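Local coordinates for soluble lytic transglycosylase SLT70 (Escherichia coli, PDB 1QTE), which cleaves the beta-1,4-glycosidic bonds between N-acetylmuramic acid and N-acetylglucosamine in peptidoglycan, forming a 1,6-anhydro bond in the muramic acid product, at the NAG/ALA/DAL/AH0 site. Coordinates in Å, arbitrary orientation; residue numbers count along the deposited sequence, not the author numbering.

The NAG/ALA/DAL/AH0 site. Residues 437, 442, 448, 476-478, 485, 487, 496, 553, 583, 587, 590, 594. With NAG (2-acetamido-2-deoxy-beta-D-glucopyranose), chain B; ALA (alanine), chain C; DAL (D-alanine), chain D; AH0 (2-(2-acetylamino-4-hydroxy-6,8-dioxa-bicyclo[3.2.1]oct-3-yloxy)-propionic acid), chain E.
The modelled part of a 1,6-anhydromurotripeptide, NAG-AH0-ALA-DAL, the type of product this lytic transglycosylase releases, lies in the active-site groove, its polar contacts concentrated on NAG and DAL: protein hides most of these two, under half of ALA and little of AH0, the last two poorly ordered. At the DAL end of the modelled chain, Arg476 meets the carboxylate end-on, NH1 to OXT (3.0 Å) and NH2 to O (2.8 Å), both oxygens close to the guanidinium plane. Arg448 NH2 adds a nearly straight bond to DAL O (3.0 Å, 173° at H), so that this oxygen takes two charged donors. An alanine at Arg476 would remove the two-pronged grip and would probably weaken recognition of the peptide carboxylate. At the sugar end, catalytic Glu478 uses the syn lone pair of OE1 to accept from the NAG 4-hydroxyl O4 (2.7 Å), while its backbone O receives NAG N2 almost along the C=O axis. Gln496 OE1 takes NAG O3 on an in-plane lone pair, and Val485 CG2 packs against the acetyl methyl NAG C8 (3.5 Å). Gln477, bent at chi2 (65°), directs NE2 to the 6-hydroxyl NAG O6; Asn590 ND2 fixes its amide by donating to OE1. Farther out, Arg448 O accepts from Arg476 NE nearly along the C=O axis, orienting that guanidinium, and Trp442 CE3 lies over one face of the Arg448 guanidinium. Tyr587 OH reaches Glu478 OE2 from above the carboxylate plane (2.8 Å), which may temper its basicity; water 2 also joins OE2 to NAG O4.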
ATOM      1  N   ILE A 437     -10.299  11.129  -2.190  1.00 20.43           N
ATOM      2  CA  ILE A 437      -9.395  10.233  -2.891  1.00 21.36           C
ATOM      3  C   ILE A 437     -10.105   9.607  -4.093  1.00 22.34           C
ATOM      4  O   ILE A 437      -9.568   9.605  -5.203  1.00 21.91           O
ATOM      5  CB  ILE A 437      -8.843   9.136  -1.951  1.00 20.33           C
ATOM      6  CG1 ILE A 437      -7.893   9.763  -0.938  1.00 20.39           C
ATOM      7  CG2 ILE A 437      -8.130   8.045  -2.757  1.00 22.70           C
ATOM      8  CD1 ILE A 437      -7.428   8.811   0.158  1.00 22.20           C
ATOM      9  N   TRP A 442      -7.810  16.591  -5.261  1.00 20.16           N
ATOM     10  CA  TRP A 442      -6.561  16.973  -4.614  1.00 21.51           C
ATOM     11  C   TRP A 442      -6.442  18.403  -4.096  1.00 19.59           C
ATOM     12  O   TRP A 442      -5.647  18.662  -3.194  1.00 20.33           O
ATOM     13  CB  TRP A 442      -5.374  16.640  -5.523  1.00 21.27           C
ATOM     14  CG  TRP A 442      -5.382  15.222  -6.068  1.00 23.51           C
ATOM     15  CD1 TRP A 442      -5.188  14.847  -7.368  1.00 23.80           C
ATOM     16  CD2 TRP A 442      -5.595  14.006  -5.328  1.00 21.83           C
ATOM     17  NE1 TRP A 442      -5.272  13.477  -7.485  1.00 26.53           N
ATOM     18  CE2 TRP A 442      -5.519  12.937  -6.252  1.00 23.27           C
ATOM     19  CE3 TRP A 442      -5.844  13.719  -3.979  1.00 22.07           C
ATOM     20  CZ2 TRP A 442      -5.682  11.600  -5.867  1.00 24.99           C
ATOM     21  CZ3 TRP A 442      -6.005  12.390  -3.598  1.00 22.73           C
ATOM     22  CH2 TRP A 442      -5.923  11.348  -4.539  1.00 23.41           C
ATOM     23  N   ARG A 448      -9.856  17.172   2.642  1.00 16.72           N
ATOM     24  CA  ARG A 448      -8.736  16.237   2.635  1.00 17.18           C
ATOM     25  C   ARG A 448      -8.011  16.214   3.973  1.00 16.65           C
ATOM     26  O   ARG A 448      -7.434  15.197   4.348  1.00 16.18           O
ATOM     27  CB  ARG A 448      -7.711  16.603   1.547  1.00 15.50           C
ATOM     28  CG  ARG A 448      -8.199  16.479   0.098  1.00 16.65           C
ATOM     29  CD  ARG A 448      -7.039  16.658  -0.899  1.00 19.14           C
ATOM     30  NE  ARG A 448      -6.015  15.642  -0.697  1.00 18.60           N
ATOM     31  CZ  ARG A 448      -4.705  15.834  -0.837  1.00 21.94           C
ATOM     32  NH1 ARG A 448      -4.223  16.996  -1.266  1.00 20.86           N
ATOM     33  NH2 ARG A 448      -3.874  14.833  -0.597  1.00 22.08           N
ATOM     34  N   ARG A 476      -2.909  11.568  10.116  1.00 16.18           N
ATOM     35  CA  ARG A 476      -3.498  11.689   8.779  1.00 15.18           C
ATOM     36  C   ARG A 476      -2.777  10.773   7.785  1.00 15.10           C
ATOM     37  O   ARG A 476      -3.417  10.043   7.023  1.00 15.92           O
ATOM     38  CB  ARG A 476      -3.417  13.142   8.302  1.00 16.02           C
ATOM     39  CG  ARG A 476      -3.783  13.369   6.841  1.00 18.60           C
ATOM     40  CD  ARG A 476      -5.208  12.924   6.529  1.00 22.00           C
ATOM     41  NE  ARG A 476      -5.573  13.223   5.146  1.00 19.09           N
ATOM     42  CZ  ARG A 476      -5.182  12.521   4.083  1.00 21.47           C
ATOM     43  NH1 ARG A 476      -4.436  11.437   4.224  1.00 22.96           N
ATOM     44  NH2 ARG A 476      -5.571  12.885   2.872  1.00 20.08           N
ATOM     45  N   GLN A 477      -1.444  10.794   7.819  1.00 14.37           N
ATOM     46  CA  GLN A 477      -0.638   9.955   6.932  1.00 14.65           C
ATOM     47  C   GLN A 477      -0.815   8.474   7.258  1.00 15.90           C
ATOM     48  O   GLN A 477      -0.955   7.645   6.358  1.00 15.86           O
ATOM     49  CB  GLN A 477       0.845  10.337   7.050  1.00 15.34           C
ATOM     50  CG  GLN A 477       1.832   9.337   6.432  1.00 15.08           C
ATOM     51  CD  GLN A 477       1.714   9.201   4.925  1.00 16.40           C
ATOM     52  OE1 GLN A 477       1.275  10.122   4.228  1.00 18.99           O
ATOM     53  NE2 GLN A 477       2.108   8.042   4.411  1.00 19.40           N
ATOM     54  N   GLU A 478      -0.823   8.152   8.549  1.00 15.21           N
ATOM     55  CA  GLU A 478      -0.944   6.774   8.990  1.00 14.92           C
ATOM     56  C   GLU A 478      -2.271   6.069   8.719  1.00 16.05           C
ATOM     57  O   GLU A 478      -2.293   4.975   8.152  1.00 15.68           O
ATOM     58  CB  GLU A 478      -0.641   6.669  10.496  1.00 15.23           C
ATOM     59  CG  GLU A 478       0.816   6.961  10.893  1.00 15.54           C
ATOM     60  CD  GLU A 478       1.806   5.892  10.422  1.00 16.74           C
ATOM     61  OE1 GLU A 478       1.404   4.943   9.724  1.00 18.52           O
ATOM     62  OE2 GLU A 478       3.006   6.004  10.754  1.00 15.19           O
ATOM     63  N   VAL A 485      -8.693   0.998  11.460  1.00 18.89           N
ATOM     64  CA  VAL A 485      -7.876   0.353  10.442  1.00 20.17           C
ATOM     65  C   VAL A 485      -6.628  -0.344  10.986  1.00 20.80           C
ATOM     66  O   VAL A 485      -6.010   0.115  11.947  1.00 19.79           O
ATOM     67  CB  VAL A 485      -7.513   1.346   9.299  1.00 20.00           C
ATOM     68  CG1 VAL A 485      -6.441   2.323   9.735  1.00 18.35           C
ATOM     69  CG2 VAL A 485      -7.109   0.589   8.035  1.00 20.56           C
ATOM     70  N   SER A 487      -3.079  -2.492   9.474  1.00 22.75           N
ATOM     71  CA  SER A 487      -2.290  -2.813   8.286  1.00 23.66           C
ATOM     72  C   SER A 487      -2.096  -4.333   8.214  1.00 23.73           C
ATOM     73  O   SER A 487      -2.450  -5.050   9.147  1.00 23.90           O
ATOM     74  CB  SER A 487      -0.941  -2.093   8.333  1.00 23.24           C
ATOM     75  OG  SER A 487      -0.103  -2.648   9.326  1.00 23.78           O
ATOM     76  N   GLN A 496      -1.440   4.124  13.754  1.00 16.42           N
ATOM     77  CA  GLN A 496      -0.860   2.867  13.293  1.00 16.13           C
ATOM     78  C   GLN A 496       0.249   2.352  14.202  1.00 16.35           C
ATOM     79  O   GLN A 496       1.406   2.219  13.798  1.00 17.09           O
ATOM     80  CB  GLN A 496      -0.370   3.042  11.854  1.00 16.78           C
ATOM     81  CG  GLN A 496      -1.530   3.132  10.853  1.00 15.76           C
ATOM     82  CD  GLN A 496      -2.235   1.797  10.683  1.00 17.98           C
ATOM     83  OE1 GLN A 496      -1.771   0.934   9.946  1.00 19.47           O
ATOM     84  NE2 GLN A 496      -3.343   1.612  11.391  1.00 16.71           N
ATOM     85  N   ASN A 553       8.500   6.060  11.356  1.00 17.27           N
ATOM     86  CA  ASN A 553       8.260   5.108  10.272  1.00 18.68           C
ATOM     87  C   ASN A 553       9.288   3.971  10.144  1.00 19.37           C
ATOM     88  O   ASN A 553       8.913   2.803  10.013  1.00 19.99           O
ATOM     89  CB  ASN A 553       8.144   5.868   8.941  1.00 18.58           C
ATOM     90  CG  ASN A 553       7.831   4.956   7.756  1.00 20.62           C
ATOM     91  OD1 ASN A 553       8.672   4.746   6.892  1.00 23.87           O
ATOM     92  ND2 ASN A 553       6.613   4.415   7.720  1.00 23.54           N
ATOM     93  N   GLU A 583       9.626   4.241   0.967  1.00 19.59           N
ATOM     94  CA  GLU A 583       8.458   4.410   1.840  1.00 19.89           C
ATOM     95  C   GLU A 583       8.686   5.542   2.845  1.00 18.31           C
ATOM     96  O   GLU A 583       7.835   6.413   3.013  1.00 18.00           O
ATOM     97  CB  GLU A 583       8.142   3.122   2.623  1.00 23.82           C
ATOM     98  CG  GLU A 583       6.989   3.290   3.635  1.00 29.18           C
ATOM     99  CD  GLU A 583       6.769   2.072   4.542  1.00 34.81           C
ATOM    100  OE1 GLU A 583       7.145   0.945   4.147  1.00 37.75           O
ATOM    101  OE2 GLU A 583       6.214   2.242   5.655  1.00 33.42           O
ATOM    102  N   TYR A 587       6.994   9.157   3.092  1.00 16.29           N
ATOM    103  CA  TYR A 587       6.315   9.387   4.371  1.00 14.15           C
ATOM    104  C   TYR A 587       6.717  10.753   4.933  1.00 15.46           C
ATOM    105  O   TYR A 587       5.866  11.543   5.323  1.00 13.61           O
ATOM    106  CB  TYR A 587       6.687   8.272   5.354  1.00 14.83           C
ATOM    107  CG  TYR A 587       6.032   8.344   6.723  1.00 15.36           C
ATOM    108  CD1 TYR A 587       6.578   9.128   7.740  1.00 14.54           C
ATOM    109  CD2 TYR A 587       4.895   7.591   7.013  1.00 15.65           C
ATOM    110  CE1 TYR A 587       6.008   9.157   9.020  1.00 13.96           C
ATOM    111  CE2 TYR A 587       4.311   7.611   8.291  1.00 15.84           C
ATOM    112  CZ  TYR A 587       4.876   8.394   9.285  1.00 14.33           C
ATOM    113  OH  TYR A 587       4.330   8.417  10.544  1.00 15.58           O
ATOM    114  N   ASN A 590       5.266  13.646   2.800  1.00 15.09           N
ATOM    115  CA  ASN A 590       3.830  13.796   3.051  1.00 14.88           C
ATOM    116  C   ASN A 590       3.574  14.444   4.409  1.00 14.53           C
ATOM    117  O   ASN A 590       2.815  15.400   4.503  1.00 14.27           O
ATOM    118  CB  ASN A 590       3.109  12.440   3.029  1.00 15.15           C
ATOM    119  CG  ASN A 590       2.913  11.892   1.638  1.00 18.49           C
ATOM    120  OD1 ASN A 590       3.230  12.541   0.643  1.00 19.34           O
ATOM    121  ND2 ASN A 590       2.353  10.692   1.559  1.00 18.06           N
ATOM    122  N   TYR A 594       1.643  17.849   5.147  1.00 14.00           N
ATOM    123  CA  TYR A 594       0.400  17.784   5.922  1.00 15.12           C
ATOM    124  C   TYR A 594       0.432  18.664   7.164  1.00 15.48           C
ATOM    125  O   TYR A 594      -0.589  19.234   7.541  1.00 15.69           O
ATOM    126  CB  TYR A 594       0.070  16.352   6.344  1.00 15.52           C
ATOM    127  CG  TYR A 594      -0.204  15.380   5.215  1.00 12.97           C
ATOM    128  CD1 TYR A 594      -0.250  15.797   3.883  1.00 13.85           C
ATOM    129  CD2 TYR A 594      -0.385  14.029   5.490  1.00 15.96           C
ATOM    130  CE1 TYR A 594      -0.468  14.875   2.844  1.00 13.53           C
ATOM    131  CE2 TYR A 594      -0.599  13.114   4.482  1.00 15.55           C
ATOM    132  CZ  TYR A 594      -0.640  13.535   3.160  1.00 16.94           C
ATOM    133  OH  TYR A 594      -0.853  12.596   2.173  1.00 19.33           O
TER
HETATM  134  C1  NAG B 651      -0.155   3.745   5.462  1.00 35.49           C
HETATM  135  C2  NAG B 651      -0.203   2.536   6.417  1.00 35.49           C
HETATM  136  C3  NAG B 651       0.719   2.710   7.664  1.00 35.49           C
HETATM  137  C4  NAG B 651       2.148   3.089   7.181  1.00 35.49           C
HETATM  138  C5  NAG B 651       2.100   4.295   6.162  1.00 35.49           C
HETATM  139  C6  NAG B 651       3.492   4.419   5.528  1.00 35.49           C
HETATM  140  C7  NAG B 651      -2.383   1.362   6.560  1.00 35.49           C
HETATM  141  C8  NAG B 651      -3.795   1.467   7.140  1.00 35.49           C
HETATM  142  N2  NAG B 651      -1.578   2.381   6.846  1.00 35.49           N
HETATM  143  O3  NAG B 651       0.734   1.494   8.430  1.00 35.49           O
HETATM  144  O4  NAG B 651       3.025   3.415   8.264  1.00 35.49           O
HETATM  145  O5  NAG B 651       1.206   4.009   5.086  1.00 35.49           O
HETATM  146  O6  NAG B 651       3.487   5.459   4.566  1.00 35.49           O
HETATM  147  O7  NAG B 651      -2.028   0.394   5.886  1.00 35.49           O
HETATM  148  N   ALA C 653      -2.483   6.351  -0.445  1.00 40.44           N
HETATM  149  CA  ALA C 653      -3.417   6.646  -1.533  1.00 40.44           C
HETATM  150  C   ALA C 653      -3.658   8.138  -1.752  1.00 40.44           C
HETATM  151  O   ALA C 653      -4.127   8.547  -2.816  1.00 40.44           O
HETATM  152  CB  ALA C 653      -4.739   5.932  -1.299  1.00 40.44           C
HETATM  153  N   DAL D 654      -3.372   8.949  -0.739  1.00 31.21           N
HETATM  154  CA  DAL D 654      -3.549  10.394  -0.855  1.00 31.21           C
HETATM  155  CB  DAL D 654      -2.212  11.056  -1.188  1.00 31.21           C
HETATM  156  C   DAL D 654      -4.146  11.011   0.402  1.00 31.21           C
HETATM  157  O   DAL D 654      -4.730  12.107   0.288  1.00 31.21           O
HETATM  158  OXT DAL D 654      -4.028  10.392   1.478  1.00 31.21           O
HETATM  159  C1  AH0 E 652      -2.502   2.822   1.159  1.00 52.38           C
HETATM  160  C2  AH0 E 652      -1.028   3.349   1.119  1.00 52.38           C
HETATM  161  N2  AH0 E 652      -0.122   2.229   1.377  1.00 52.38           N
HETATM  162  C7  AH0 E 652       0.920   1.783   0.681  1.00 52.38           C
HETATM  163  O7  AH0 E 652       1.305   2.304  -0.371  1.00 52.38           O
HETATM  164  C8  AH0 E 652       1.628   0.559   1.296  1.00 52.38           C
HETATM  165  C3  AH0 E 652      -0.815   4.467   2.204  1.00 52.38           C
HETATM  166  O3  AH0 E 652      -1.197   5.742   1.723  1.00 52.38           O
HETATM  167  C4  AH0 E 652      -1.620   4.191   3.501  1.00 52.38           C
HETATM  168  O4  AH0 E 652      -0.887   3.271   4.318  1.00 52.38           O
HETATM  169  C5  AH0 E 652      -2.998   3.565   3.161  1.00 52.38           C
HETATM  170  O5  AH0 E 652      -2.841   2.329   2.458  1.00 52.38           O
HETATM  171  C6  AH0 E 652      -3.869   4.367   2.221  1.00 52.38           C
HETATM  172  O6  AH0 E 652      -3.432   3.894   0.935  1.00 52.38           O
HETATM  173  CA  AH0 E 652      -0.345   6.281   0.714  1.00 52.38           C
HETATM  174  CB  AH0 E 652       0.452   7.471   1.240  1.00 52.38           C
HETATM  175  C   AH0 E 652      -1.192   6.680  -0.495  1.00 52.38           C
HETATM  176  O   AH0 E 652      -0.685   7.285  -1.441  1.00 52.38           O
HETATM  177  O   HOH W   1      -7.166  13.222   0.217  1.00 21.83           O
HETATM  178  O   HOH W   2       5.038   4.236  10.186  1.00 22.29           O
HETATM  179  O   HOH W   3      -0.998   9.992   2.549  1.00 24.24           O